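Local coordinates for protein 455aa long hypothetical phospho-sugar mutase (Sulfolobus tokodaii, PDB 2F7L) that interconverts the 6-phosphate and 1-phosphate forms of glucosamine and of galactosamine, with magnesium as cofactor, on the route to UDP-N-acetylated amino sugars, at residues A[112-116]-A[337-341]. Numbering follows the deposited sequence.
Sequences DGIEI and QYVRD
Two loops meet here without regular secondary structure, I114 facing V339 with their CA atoms 6.3 Å apart. The contact is mostly buried van der Waals packing. I114 (phi/psi -102/160) and V339 (-87/165) are extended. V339 (chi1 m) points its CA-CB bond toward 112-116. V339 CG1 lies 3.9 Å from I114 CA, 4.1 Å from I114 CG2, 3.7 Å from G113 O and 4.1 Å from E115 OE1. I114 is mt with CA-CB sideways, and I114 CD1 reaches Y338 CB at 4.0 Å. Y338 (chi1 m) points toward 112-116. I114 and Y338 also touch helix 309-318. The loops belong to the first and third alpha/beta/alpha domains of the phosphohexose mutase family, so the contact joins two domains beside the presumed magnesium site. There R340 salt-bridges D245, a metal ligand by similarity, and touches S97, by similarity the phosphate-carrying serine, unmodified here. G113 has positive phi (97°). An Asx turn holds this bend: D112 OD2 accepts from I114 N at 3.2 Å. D341 N-caps helix 342-356.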
loop_
_atom_site.group_PDB
_atom_site.type_symbol
_atom_site.label_atom_id
_atom_site.label_comp_id
_atom_site.label_asym_id
_atom_site.label_seq_id
_atom_site.Cartn_x
_atom_site.Cartn_y
_atom_site.Cartn_z
ATOM N N ASP A 112 3.931 13.461 -10.735
ATOM C CA ASP A 112 4.747 13.377 -9.523
ATOM C C ASP A 112 5.124 11.973 -9.019
ATOM O O ASP A 112 5.888 11.847 -8.069
ATOM C CB ASP A 112 4.066 14.190 -8.395
ATOM C CG ASP A 112 2.606 13.761 -8.124
ATOM O OD1 ASP A 112 1.917 14.457 -7.327
ATOM O OD2 ASP A 112 2.149 12.734 -8.691
ATOM N N GLY A 113 4.600 10.924 -9.647
ATOM C CA GLY A 113 4.935 9.575 -9.230
ATOM C C GLY A 113 3.904 8.968 -8.304
ATOM O O GLY A 113 3.969 7.791 -7.960
ATOM N N ILE A 114 2.943 9.779 -7.897
ATOM C CA ILE A 114 1.887 9.321 -7.020
ATOM C C ILE A 114 0.643 9.085 -7.880
ATOM O O ILE A 114 0.543 9.596 -8.978
ATOM C CB ILE A 114 1.586 10.400 -5.969
ATOM C CG1 ILE A 114 2.905 10.965 -5.451
ATOM C CG2 ILE A 114 0.757 9.824 -4.821
ATOM C CD1 ILE A 114 2.750 12.091 -4.458
ATOM N N GLU A 115 -0.299 8.294 -7.400
ATOM C CA GLU A 115 -1.529 8.086 -8.156
ATOM C C GLU A 115 -2.241 9.440 -8.244
ATOM O O GLU A 115 -2.069 10.311 -7.386
ATOM C CB GLU A 115 -2.407 7.082 -7.431
ATOM C CG GLU A 115 -1.804 6.672 -6.112
ATOM C CD GLU A 115 -1.114 5.323 -6.171
ATOM O OE1 GLU A 115 -0.340 5.017 -5.229
ATOM O OE2 GLU A 115 -1.366 4.569 -7.144
ATOM N N ILE A 116 -3.042 9.622 -9.286
ATOM C CA ILE A 116 -3.747 10.883 -9.478
ATOM C C ILE A 116 -4.673 11.222 -8.320
ATOM O O ILE A 116 -5.255 10.331 -7.703
ATOM C CB ILE A 116 -4.561 10.882 -10.814
ATOM C CG1 ILE A 116 -5.474 9.650 -10.869
ATOM C CG2 ILE A 116 -3.601 10.900 -12.014
ATOM C CD1 ILE A 116 -6.454 9.623 -12.023
ATOM N N GLN A 337 10.653 8.025 -2.187
ATOM C CA GLN A 337 9.415 8.476 -2.805
ATOM C C GLN A 337 8.269 8.511 -1.799
ATOM O O GLN A 337 8.355 7.904 -0.724
ATOM C CB GLN A 337 9.049 7.634 -4.037
ATOM C CG GLN A 337 8.965 6.146 -3.890
ATOM C CD GLN A 337 8.691 5.500 -5.234
ATOM O OE1 GLN A 337 8.366 6.190 -6.198
ATOM N NE2 GLN A 337 8.809 4.179 -5.307
ATOM N N TYR A 338 7.209 9.240 -2.147
ATOM C CA TYR A 338 6.056 9.389 -1.272
ATOM C C TYR A 338 5.104 8.208 -1.217
ATOM O O TYR A 338 4.275 8.134 -0.308
ATOM C CB TYR A 338 5.268 10.644 -1.653
ATOM C CG TYR A 338 6.028 11.915 -1.371
ATOM C CD1 TYR A 338 6.336 12.302 -0.051
ATOM C CD2 TYR A 338 6.505 12.701 -2.420
ATOM C CE1 TYR A 338 7.098 13.416 0.194
ATOM C CE2 TYR A 338 7.262 13.815 -2.180
ATOM C CZ TYR A 338 7.554 14.159 -0.886
ATOM O OH TYR A 338 8.336 15.255 -0.699
ATOM N N VAL A 339 5.220 7.287 -2.169
ATOM C CA VAL A 339 4.334 6.129 -2.205
ATOM C C VAL A 339 4.813 4.954 -1.362
ATOM O O VAL A 339 5.961 4.918 -0.936
ATOM C CB VAL A 339 4.103 5.629 -3.678
ATOM C CG1 VAL A 339 3.342 6.697 -4.485
ATOM C CG2 VAL A 339 5.435 5.274 -4.338
ATOM N N ARG A 340 3.917 4.005 -1.111
ATOM C CA ARG A 340 4.244 2.807 -0.352
ATOM C C ARG A 340 5.223 2.021 -1.201
ATOM O O ARG A 340 4.950 1.774 -2.370
ATOM C CB ARG A 340 3.008 1.949 -0.162
ATOM C CG ARG A 340 1.742 2.720 -0.144
ATOM C CD ARG A 340 0.622 1.769 -0.030
ATOM N NE ARG A 340 -0.023 1.547 -1.315
ATOM C CZ ARG A 340 -1.050 0.720 -1.482
ATOM N NH1 ARG A 340 -1.529 0.041 -0.436
ATOM N NH2 ARG A 340 -1.604 0.589 -2.678
ATOM N N ASP A 341 6.335 1.591 -0.608
ATOM C CA ASP A 341 7.361 0.868 -1.349
ATOM C C ASP A 341 7.913 -0.315 -0.545
ATOM O O ASP A 341 8.783 -0.144 0.302
ATOM C CB ASP A 341 8.471 1.865 -1.700
ATOM C CG ASP A 341 9.458 1.318 -2.698
ATOM O OD1 ASP A 341 9.951 0.183 -2.499
ATOM O OD2 ASP A 341 9.762 2.029 -3.677
#